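Local coordinates for protein free serine kinase (Thermococcus kodakarensis KOD1, PDB 5X0E) that phosphorylates free L-serine with ADP as the phosphate donor, giving O-phospho-L-serine and AMP in the first step toward L-cysteine, at residues V99-P104 with F198-P203; V124-E129 with K147-P152; D95-Y100 with T223-P228. The protein carries 1 engineered substitution. All blocks are in the same frame, centred on the assembly; numbering follows the deposited sequence. Where two conformers were deposited one is given.

Interaction 1: residues V99-P104 with F198-P203. With SEP (phosphoserine), chain C.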
loop_
_atom_site.group_PDB
_atom_site.type_symbol
_atom_site.label_atom_id
_atom_site.label_comp_id
_atom_site.label_asym_id
_atom_site.label_seq_id
_atom_site.Cartn_x
_atom_site.Cartn_y
_atom_site.Cartn_z
ATOM N N VAL A 99 -1.774 4.384 12.243
ATOM C CA VAL A 99 -1.066 4.146 10.988
ATOM C C VAL A 99 0.232 3.351 11.206
ATOM O O VAL A 99 1.012 3.640 12.109
ATOM C CB VAL A 99 -0.828 5.449 10.204
ATOM C CG1 VAL A 99 0.212 6.337 10.879
ATOM C CG2 VAL A 99 -0.455 5.149 8.754
ATOM N N TYR A 100 0.390 2.303 10.407
ATOM C CA TYR A 100 1.621 1.515 10.340
ATOM C C TYR A 100 2.001 1.522 8.853
ATOM O O TYR A 100 1.682 2.487 8.168
ATOM C CB TYR A 100 1.376 0.117 10.914
ATOM C CG TYR A 100 0.892 0.190 12.340
ATOM C CD1 TYR A 100 1.789 0.216 13.405
ATOM C CD2 TYR A 100 -0.466 0.298 12.617
ATOM C CE1 TYR A 100 1.338 0.311 14.716
ATOM C CE2 TYR A 100 -0.929 0.397 13.922
ATOM C CZ TYR A 100 -0.033 0.407 14.967
ATOM O OH TYR A 100 -0.527 0.504 16.252
ATOM N N THR A 101 2.626 0.460 8.346
ATOM C CA THR A 101 3.027 0.395 6.945
ATOM C C THR A 101 2.791 -1.012 6.382
ATOM O O THR A 101 2.332 -1.913 7.091
ATOM C CB THR A 101 4.493 0.868 6.791
ATOM O OG1 THR A 101 4.785 1.129 5.415
ATOM C CG2 THR A 101 5.491 -0.163 7.331
ATOM N N TRP A 102 3.030 -1.149 5.082
ATOM C CA TRP A 102 3.042 -2.440 4.398
ATOM C C TRP A 102 4.457 -2.662 3.916
ATOM O O TRP A 102 5.073 -1.734 3.356
ATOM C CB TRP A 102 2.120 -2.444 3.177
ATOM C CG TRP A 102 0.666 -2.295 3.481
ATOM C CD1 TRP A 102 -0.053 -1.140 3.505
ATOM C CD2 TRP A 102 -0.254 -3.347 3.796
ATOM N NE1 TRP A 102 -1.353 -1.402 3.825
ATOM C CE2 TRP A 102 -1.515 -2.749 3.995
ATOM C CE3 TRP A 102 -0.138 -4.737 3.915
ATOM C CZ2 TRP A 102 -2.661 -3.490 4.328
ATOM C CZ3 TRP A 102 -1.291 -5.485 4.233
ATOM C CH2 TRP A 102 -2.528 -4.848 4.446
ATOM N N TYR A 103 4.958 -3.882 4.117
ATOM C CA TYR A 103 6.298 -4.287 3.702
ATOM C C TYR A 103 6.220 -5.073 2.379
ATOM O O TYR A 103 5.596 -6.137 2.333
ATOM C CB TYR A 103 6.954 -5.154 4.785
ATOM C CG TYR A 103 6.924 -4.521 6.157
ATOM C CD1 TYR A 103 7.753 -3.458 6.471
ATOM C CD2 TYR A 103 6.030 -4.959 7.120
ATOM C CE1 TYR A 103 7.718 -2.866 7.730
ATOM C CE2 TYR A 103 5.972 -4.373 8.372
ATOM C CZ TYR A 103 6.813 -3.335 8.678
ATOM O OH TYR A 103 6.756 -2.770 9.918
ATOM N N PRO A 104 6.854 -4.549 1.307
ATOM C CA PRO A 104 7.002 -5.294 0.063
ATOM C C PRO A 104 7.788 -6.570 0.291
ATOM O O PRO A 104 8.754 -6.560 1.062
ATOM C CB PRO A 104 7.822 -4.351 -0.835
ATOM C CG PRO A 104 7.755 -3.019 -0.198
ATOM C CD PRO A 104 7.512 -3.232 1.251
ATOM N N PHE A 198 11.093 -6.329 2.339
ATOM C CA PHE A 198 11.683 -5.000 2.471
ATOM C C PHE A 198 11.110 -4.291 3.694
ATOM O O PHE A 198 9.910 -4.020 3.751
ATOM C CB PHE A 198 11.402 -4.143 1.245
ATOM C CG PHE A 198 12.102 -4.598 -0.000
ATOM C CD1 PHE A 198 11.615 -5.656 -0.731
ATOM C CD2 PHE A 198 13.233 -3.926 -0.461
ATOM C CE1 PHE A 198 12.243 -6.064 -1.898
ATOM C CE2 PHE A 198 13.861 -4.325 -1.629
ATOM C CZ PHE A 198 13.367 -5.403 -2.344
ATOM N N ILE A 199 11.970 -3.982 4.656
ATOM C CA ILE A 199 11.562 -3.283 5.881
ATOM C C ILE A 199 11.763 -1.777 5.753
ATOM O O ILE A 199 12.794 -1.318 5.259
ATOM C CB ILE A 199 12.357 -3.774 7.104
ATOM C CG1 ILE A 199 12.336 -5.316 7.194
ATOM C CG2 ILE A 199 11.847 -3.111 8.388
ATOM C CD1 ILE A 199 10.972 -5.966 7.227
ATOM N N ARG A 200 10.765 -1.026 6.211
ATOM C CA ARG A 200 10.791 0.425 6.259
ATOM C C ARG A 200 10.067 0.927 7.486
ATOM O O ARG A 200 9.145 0.293 7.971
ATOM C CB ARG A 200 10.112 1.019 5.011
ATOM C CG ARG A 200 8.711 0.483 4.701
ATOM C CD ARG A 200 8.039 1.330 3.624
ATOM N NE ARG A 200 6.895 0.662 3.002
ATOM C CZ ARG A 200 6.307 1.041 1.860
ATOM N NH1 ARG A 200 6.732 2.106 1.176
ATOM N NH2 ARG A 200 5.267 0.364 1.403
ATOM N N LYS A 201 10.481 2.092 7.966
ATOM C CA LYS A 201 9.819 2.775 9.069
ATOM C C LYS A 201 8.500 3.311 8.544
ATOM O O LYS A 201 8.443 3.786 7.420
ATOM C CB LYS A 201 10.695 3.924 9.574
ATOM C CG LYS A 201 10.149 4.729 10.749
ATOM C CD LYS A 201 11.032 5.963 10.967
ATOM C CE LYS A 201 10.698 6.716 12.243
ATOM N NZ LYS A 201 9.275 7.121 12.243
ATOM N N ALA A 202 7.453 3.231 9.354
ATOM C CA ALA A 202 6.126 3.729 8.958
ATOM C C ALA A 202 6.086 5.253 9.025
ATOM O O ALA A 202 6.795 5.851 9.818
ATOM C CB ALA A 202 5.052 3.153 9.864
ATOM N N PRO A 203 5.230 5.886 8.211
ATOM C CA PRO A 203 5.099 7.331 8.339
ATOM C C PRO A 203 4.224 7.653 9.558
ATOM O O PRO A 203 3.593 6.743 10.116
ATOM C CB PRO A 203 4.383 7.723 7.047
ATOM C CG PRO A 203 3.511 6.553 6.749
ATOM C CD PRO A 203 4.235 5.333 7.265
HETATM N N SEP C . -3.203 3.475 2.409
HETATM C CA SEP C . -3.633 2.048 2.362
HETATM C CB SEP C . -2.626 1.210 1.584
HETATM O OG SEP C . -2.559 1.706 0.250
HETATM C C SEP C . -3.860 1.539 3.755
HETATM O O SEP C . -3.863 0.328 4.003
HETATM O OXT SEP C . -4.059 2.337 4.680
HETATM P P SEP C . -3.755 1.422 -0.803
HETATM O O1P SEP C . -4.415 0.168 -0.283
HETATM O O2P SEP C . -2.988 1.314 -2.106
HETATM O O3P SEP C . -4.603 2.666 -0.727
HETATM O O HOH W 1 8.149 -0.505 10.345
#
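Arg200 reaches across to the backbone of Trp102 and takes its carbonyl side-on: NE and NH2 both donate to Trp102 O, NH2 at 2.9 Å with an N-H...O angle of 151°. The oxygen lies in the guanidinium plane, while the two nitrogens straddle the plane of the carbonyl. The arginine gets there by setting CG between its own N and C (chi1 52°) and then running extended to NE, with CD brushing Thr101 OG1; that hydroxyl has its hydrogen bond elsewhere, with Thr222 O. Trp102 points away from Phe198-Pro203, and its NE1 donates to the carboxylate O of phosphoserine at 3.1 Å.

Packing is close at the Pro104 end. Phe198 N donates to Pro104 O at 2.7 Å, almost straight, and the proline ring lies across the Phe198 side chain at about a right angle, CD 4.0 Å from CB. Phe198 O is buried without a hydrogen-bond partner in the model and faces the edge of Tyr103, 3.3 Å from its CB. Farther out the fit turns watery: Tyr103 OH donates to a water that donates in turn to Arg200 O. Beyond, Ala202 CB rests on Tyr100 C, at 3.6 Å, and on Thr101 CB; Tyr100, whose side chain leaves its backbone pointing away from Phe198-Pro203, is exposed.

The contact joins strand 98-107, which is broken near Thr101 and Trp102, to the end of strand 196-199. Strand 141-144 flanks the latter through Phe141, edge-to-face with Phe198, and helix 155-170 covers Pro104 and Phe198 with Leu165.

Interaction 2: residues V124-E129 with K147-P152; sequences VIEDPE and KSFAIP
Ile125 and Ala150 exchange two backbone hydrogen bonds, Ile125 N to Ala150 O at 2.9 Å and Ala150 N to Ile125 O at 2.7 Å, which makes them a hydrogen-bonded antiparallel pair. Next along, Glu126 and Phe149 form the non-hydrogen-bonded pair, and Asp127 N then donates to Ser148 O. The Ser148 hydroxyl closes this end: with OG anti to its backbone N (chi1 172°), it donates to Asp127 O at 2.7 Å, approaching from outside the carbonyl plane. Serine and aspartate are thus joined twice, once through the backbone and once through the side chain.

On the face of the sheet that carries Glu126 and Phe149, the CD1 side of the phenyl ring comes up to the backbone of Glu126, while Val124 CG1 meets the Phe149 CB at 3.6 Å, the two side chains crossing at a slant. On the opposite face Ala150 CB sits 3.5 Å from Asp127 OD2, and the tip of Ile125, CD1, lies 3.9 Å from Pro152 CG.

Two waters and a turn make up the next shell. One water links Glu126 OE2 to Ser148 N; the glutamate side chain crosses the aliphatic part of Lys147 obliquely, its carboxylate near CD, without reaching the ammonium group. Another donates to both Ser148 OG and Pro128 O. Asp127 OD1 accepts from Glu129 N at 3.0 Å, an Asx turn that leads the chain into helix 130-135, where Lys133 forms a salt bridge with OD2.

The two-residue strand 125-126 pairs with strand 148-151, whose other side bonds to strand 141-144. Helix 110-119 covers Val124 and Phe149 through Val114, Leu117 and Leu110, and Ala130 of helix 130-135 lies against Ser148 and Ala150.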
loop_
_atom_site.group_PDB
_atom_site.type_symbol
_atom_site.label_atom_id
_atom_site.label_comp_id
_atom_site.label_asym_id
_atom_site.label_seq_id
_atom_site.Cartn_x
_atom_site.Cartn_y
_atom_site.Cartn_z
ATOM N N VAL A 124 22.800 -1.357 -2.998
ATOM C CA VAL A 124 22.322 -2.487 -2.224
ATOM C C VAL A 124 23.553 -3.061 -1.534
ATOM O O VAL A 124 24.377 -3.731 -2.161
ATOM C CB VAL A 124 21.625 -3.556 -3.092
ATOM C CG1 VAL A 124 21.058 -4.666 -2.213
ATOM C CG2 VAL A 124 20.535 -2.923 -3.948
ATOM N N ILE A 125 23.676 -2.748 -0.250
ATOM C CA ILE A 125 24.917 -2.937 0.479
ATOM C C ILE A 125 24.684 -3.987 1.550
ATOM O O ILE A 125 23.802 -3.813 2.394
ATOM C CB ILE A 125 25.373 -1.613 1.099
ATOM C CG1 ILE A 125 25.703 -0.617 -0.014
ATOM C CG2 ILE A 125 26.606 -1.822 1.980
ATOM C CD1 ILE A 125 25.740 0.816 0.433
ATOM N N GLU A 126 25.468 -5.066 1.517
ATOM C CA GLU A 126 25.353 -6.107 2.525
ATOM C C GLU A 126 25.695 -5.505 3.894
ATOM O O GLU A 126 26.726 -4.858 4.050
ATOM C CB GLU A 126 26.240 -7.323 2.208
ATOM C CG GLU A 126 25.882 -8.533 3.064
ATOM C CD GLU A 126 26.414 -9.843 2.525
ATOM O OE1 GLU A 126 27.510 -9.853 1.927
ATOM O OE2 GLU A 126 25.718 -10.861 2.701
ATOM N N ASP A 127 24.784 -5.672 4.851
ATOM C CA ASP A 127 24.792 -4.899 6.089
ATOM C C ASP A 127 23.964 -5.633 7.156
ATOM O O ASP A 127 22.717 -5.618 7.099
ATOM C CB ASP A 127 24.215 -3.501 5.803
ATOM C CG ASP A 127 24.287 -2.557 6.980
ATOM O OD1 ASP A 127 24.496 -3.001 8.125
ATOM O OD2 ASP A 127 24.130 -1.332 6.754
ATOM N N PRO A 128 24.633 -6.264 8.143
ATOM C CA PRO A 128 23.850 -7.006 9.158
ATOM C C PRO A 128 22.921 -6.154 10.045
ATOM O O PRO A 128 22.038 -6.707 10.677
ATOM C CB PRO A 128 24.921 -7.703 10.002
ATOM C CG PRO A 128 26.172 -6.936 9.782
ATOM C CD PRO A 128 26.080 -6.272 8.436
ATOM N N GLU A 129 23.118 -4.837 10.095
ATOM C CA GLU A 129 22.227 -3.937 10.849
ATOM C C GLU A 129 21.197 -3.204 9.979
ATOM O O GLU A 129 20.566 -2.261 10.458
ATOM C CB GLU A 129 23.048 -2.912 11.645
ATOM C CG GLU A 129 23.857 -3.488 12.798
ATOM C CD GLU A 129 23.011 -3.976 13.980
ATOM O OE1 GLU A 129 21.776 -3.735 14.026
ATOM O OE2 GLU A 129 23.607 -4.595 14.885
ATOM N N LYS A 147 19.994 -13.422 3.653
ATOM C CA LYS A 147 20.970 -12.333 3.747
ATOM C C LYS A 147 20.292 -11.025 4.162
ATOM O O LYS A 147 19.057 -10.968 4.271
ATOM C CB LYS A 147 21.693 -12.182 2.412
ATOM C CG LYS A 147 22.571 -13.380 2.090
ATOM C CD LYS A 147 23.213 -13.218 0.729
ATOM C CE LYS A 147 24.023 -14.455 0.342
ATOM N NZ LYS A 147 24.322 -14.382 -1.113
ATOM N N SER A 148 21.109 -9.994 4.407
ATOM C CA SER A 148 20.643 -8.681 4.857
ATOM C C SER A 148 21.375 -7.558 4.114
ATOM O O SER A 148 22.596 -7.494 4.117
ATOM C CB SER A 148 20.828 -8.557 6.382
ATOM O OG SER A 148 20.555 -7.240 6.863
ATOM N N PHE A 149 20.613 -6.687 3.465
ATOM C CA PHE A 149 21.164 -5.568 2.705
ATOM C C PHE A 149 20.487 -4.281 3.100
ATOM O O PHE A 149 19.252 -4.251 3.260
ATOM C CB PHE A 149 20.942 -5.734 1.200
ATOM C CG PHE A 149 21.488 -6.998 0.639
ATOM C CD1 PHE A 149 22.796 -7.055 0.150
ATOM C CD2 PHE A 149 20.696 -8.139 0.575
ATOM C CE1 PHE A 149 23.296 -8.242 -0.374
ATOM C CE2 PHE A 149 21.188 -9.314 0.042
ATOM C CZ PHE A 149 22.487 -9.370 -0.428
ATOM N N ALA A 150 21.296 -3.225 3.203
ATOM C CA ALA A 150 20.814 -1.859 3.319
ATOM C C ALA A 150 20.639 -1.249 1.932
ATOM O O ALA A 150 21.528 -1.377 1.071
ATOM C CB ALA A 150 21.785 -1.015 4.129
ATOM N N ILE A 151 19.507 -0.578 1.724
ATOM C CA ILE A 151 19.303 0.296 0.566
ATOM C C ILE A 151 19.238 1.759 1.051
ATOM O O ILE A 151 18.180 2.212 1.515
ATOM C CB ILE A 151 18.014 -0.070 -0.230
ATOM C CG1 ILE A 151 18.065 -1.530 -0.679
ATOM C CG2 ILE A 151 17.835 0.901 -1.410
ATOM C CD1 ILE A 151 16.768 -2.076 -1.222
ATOM N N PRO A 152 20.362 2.506 0.945
ATOM C CA PRO A 152 20.404 3.880 1.455
ATOM C C PRO A 152 19.416 4.835 0.776
ATOM O O PRO A 152 19.052 4.629 -0.378
ATOM C CB PRO A 152 21.844 4.342 1.147
ATOM C CG PRO A 152 22.613 3.110 0.897
ATOM C CD PRO A 152 21.660 2.093 0.379
HETATM O O HOH W 2 23.798 -10.846 4.621
HETATM O O HOH W 3 19.517 -6.715 9.159
#

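Interaction 3: residues D95-Y100 with T223-P228. With SEP (phosphoserine), chain C.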
loop_
_atom_site.group_PDB
_atom_site.type_symbol
_atom_site.label_atom_id
_atom_site.label_comp_id
_atom_site.label_asym_id
_atom_site.label_seq_id
_atom_site.Cartn_x
_atom_site.Cartn_y
_atom_site.Cartn_z
ATOM N N ASP A 95 -7.561 9.448 17.718
ATOM C CA ASP A 95 -6.740 8.329 18.163
ATOM C C ASP A 95 -7.286 6.956 17.733
ATOM O O ASP A 95 -6.595 5.951 17.869
ATOM C CB ASP A 95 -6.527 8.398 19.676
ATOM C CG ASP A 95 -5.640 9.573 20.084
ATOM O OD1 ASP A 95 -4.769 10.000 19.274
ATOM O OD2 ASP A 95 -5.813 10.071 21.217
ATOM N N ASP A 96 -8.505 6.927 17.198
ATOM C CA ASP A 96 -9.052 5.754 16.536
ATOM C C ASP A 96 -8.597 5.551 15.076
ATOM O O ASP A 96 -9.013 4.590 14.429
ATOM C CB ASP A 96 -10.579 5.805 16.605
ATOM C CG ASP A 96 -11.098 5.662 18.025
ATOM O OD1 ASP A 96 -10.447 4.978 18.838
ATOM O OD2 ASP A 96 -12.161 6.224 18.319
ATOM N N VAL A 97 -7.781 6.447 14.541
ATOM C CA VAL A 97 -7.074 6.164 13.301
ATOM C C VAL A 97 -5.597 5.964 13.659
ATOM O O VAL A 97 -4.942 6.893 14.103
ATOM C CB VAL A 97 -7.266 7.273 12.253
ATOM C CG1 VAL A 97 -6.563 6.896 10.951
ATOM C CG2 VAL A 97 -8.757 7.512 12.012
ATOM N N LYS A 98 -5.115 4.732 13.520
ATOM C CA LYS A 98 -3.702 4.414 13.722
ATOM C C LYS A 98 -3.069 4.117 12.361
ATOM O O LYS A 98 -3.753 3.678 11.422
ATOM C CB LYS A 98 -3.549 3.214 14.666
ATOM C CG LYS A 98 -3.911 3.482 16.129
ATOM C CD LYS A 98 -2.861 4.342 16.821
ATOM C CE LYS A 98 -3.041 4.380 18.336
ATOM N NZ LYS A 98 -4.082 5.347 18.769
ATOM N N VAL A 99 -1.774 4.384 12.243
ATOM C CA VAL A 99 -1.066 4.146 10.988
ATOM C C VAL A 99 0.232 3.351 11.206
ATOM O O VAL A 99 1.012 3.640 12.109
ATOM C CB VAL A 99 -0.828 5.449 10.204
ATOM C CG1 VAL A 99 0.212 6.337 10.879
ATOM C CG2 VAL A 99 -0.455 5.149 8.754
ATOM N N TYR A 100 0.390 2.303 10.407
ATOM C CA TYR A 100 1.621 1.515 10.340
ATOM C C TYR A 100 2.001 1.522 8.853
ATOM O O TYR A 100 1.682 2.487 8.168
ATOM C CB TYR A 100 1.376 0.117 10.914
ATOM C CG TYR A 100 0.892 0.190 12.340
ATOM C CD1 TYR A 100 1.789 0.216 13.405
ATOM C CD2 TYR A 100 -0.466 0.298 12.617
ATOM C CE1 TYR A 100 1.338 0.311 14.716
ATOM C CE2 TYR A 100 -0.929 0.397 13.922
ATOM C CZ TYR A 100 -0.033 0.407 14.967
ATOM O OH TYR A 100 -0.527 0.504 16.252
ATOM N N THR A 223 1.314 3.675 3.751
ATOM C CA THR A 223 0.487 3.694 4.946
ATOM C C THR A 223 -0.379 2.439 5.049
ATOM O O THR A 223 -0.937 1.984 4.057
ATOM C CB THR A 223 -0.475 4.897 4.951
ATOM O OG1 THR A 223 -1.326 4.839 3.804
ATOM C CG2 THR A 223 0.290 6.254 4.980
ATOM N N ARG A 224 -0.494 1.912 6.262
ATOM C CA ARG A 224 -1.450 0.875 6.608
ATOM C C ARG A 224 -2.248 1.436 7.776
ATOM O O ARG A 224 -1.821 1.373 8.937
ATOM C CB ARG A 224 -0.748 -0.420 7.018
ATOM C CG ARG A 224 -1.702 -1.546 7.424
ATOM C CD ARG A 224 -0.967 -2.874 7.493
ATOM N NE ARG A 224 -0.057 -2.948 8.634
ATOM C CZ ARG A 224 -0.414 -3.221 9.892
ATOM N NH1 ARG A 224 -1.681 -3.408 10.218
ATOM N NH2 ARG A 224 0.512 -3.286 10.852
ATOM N N HIS A 225 -3.398 1.996 7.455
ATOM C CA HIS A 225 -4.263 2.599 8.435
ATOM C C HIS A 225 -5.129 1.551 9.082
ATOM O O HIS A 225 -5.671 0.696 8.402
ATOM C CB HIS A 225 -5.148 3.634 7.774
ATOM C CG HIS A 225 -4.402 4.842 7.303
ATOM N ND1 HIS A 225 -3.907 4.956 6.026
ATOM C CD2 HIS A 225 -4.083 5.993 7.939
ATOM C CE1 HIS A 225 -3.328 6.139 5.887
ATOM N NE2 HIS A 225 -3.398 6.777 7.043
ATOM N N VAL A 226 -5.304 1.658 10.390
ATOM C CA VAL A 226 -6.119 0.689 11.108
ATOM C C VAL A 226 -7.063 1.417 12.055
ATOM O O VAL A 226 -6.687 2.345 12.772
ATOM C CB VAL A 226 -5.290 -0.407 11.828
ATOM C CG1 VAL A 226 -4.572 -1.301 10.824
ATOM C CG2 VAL A 226 -4.301 0.187 12.808
ATOM N N LEU A 227 -8.319 0.996 11.988
ATOM C CA LEU A 227 -9.405 1.559 12.764
ATOM C C LEU A 227 -9.710 0.541 13.851
ATOM O O LEU A 227 -9.127 -0.534 13.837
ATOM C CB LEU A 227 -10.616 1.753 11.860
ATOM C CG LEU A 227 -10.380 2.422 10.500
ATOM C CD1 LEU A 227 -11.704 2.592 9.763
ATOM C CD2 LEU A 227 -9.660 3.748 10.661
ATOM N N PRO A 228 -10.652 0.844 14.770
ATOM C CA PRO A 228 -11.060 -0.194 15.723
ATOM C C PRO A 228 -11.891 -1.352 15.105
ATOM O O PRO A 228 -12.240 -2.292 15.803
ATOM C CB PRO A 228 -11.881 0.582 16.771
ATOM C CG PRO A 228 -11.492 2.019 16.599
ATOM C CD PRO A 228 -11.218 2.156 15.128
HETATM N N SEP C . -3.203 3.475 2.409
HETATM C CA SEP C . -3.633 2.048 2.362
HETATM C CB SEP C . -2.626 1.210 1.584
HETATM O OG SEP C . -2.559 1.706 0.250
HETATM C C SEP C . -3.860 1.539 3.755
HETATM O O SEP C . -3.863 0.328 4.003
HETATM O OXT SEP C . -4.059 2.337 4.680
HETATM P P SEP C . -3.755 1.422 -0.803
HETATM O O1P SEP C . -4.415 0.168 -0.283
HETATM O O2P SEP C . -2.988 1.314 -2.106
HETATM O O3P SEP C . -4.603 2.666 -0.727
#
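Backed by Val99 of the opposing strand, His225 grips one carboxylate oxygen of phosphoserine, OXT, with two nitrogens: its backbone N and ring ND1 both donate at 2.9 Å. Val99 CG2 sits over one face of the imidazole, 3.9 Å from its centroid, while Tyr92 OH is hydrogen-bonded to NE2, so the ring is fixed in its rotation. Thr223 holds the ligand's amino group, which donates to OG1 at 2.7 Å and weakly to the main-chain O.

The strands are antiparallel, with paired backbone bonds at Lys98-Val226 and Tyr100-Arg224; Val226 N reaches Lys98 O at 2.7 Å. On the face of Tyr100 and Val226, one of the two Val226 conformers sets CG2 at the edge of the Tyr100 ring, 3.6 Å from CE2. The Arg224 guanidinium has Tyr100 CB over one face, bent there at chi3 (71°), and its NE donates to Thr101 O.

Replacing His225 with an alanine would probably cost OXT one of its two donors and leave Val99 CG2 and Tyr92 OH without their ring partner. Thr223 and His225 hold the ligand's amino and carboxylate groups, backbone and ring of His225 sharing one carboxylate oxygen, consistent with selection of a free amino acid.

Strand 98-107 is common to interactions 1 and 3: strand 224-226 pairs with its first part, strand 196-199 with the part beyond the break. The two contacts meet where Trp102 packs on Arg224 and Pro203 on Thr223, and both bind phosphoserine, interaction 1 through an indole and interaction 3 through the grip on its amino and carboxylate groups. Interaction 2 belongs to the same antiparallel sheet but lies about 17 Å, nearest atoms, from interaction 3 and away from the active site. It is the most peripheral, short-strand pairing joined by a serine hydroxyl, apolar packing and bridging waters, with no ligand, yet Ile151 reaches Phe198 of interaction 1, the most buried of the three.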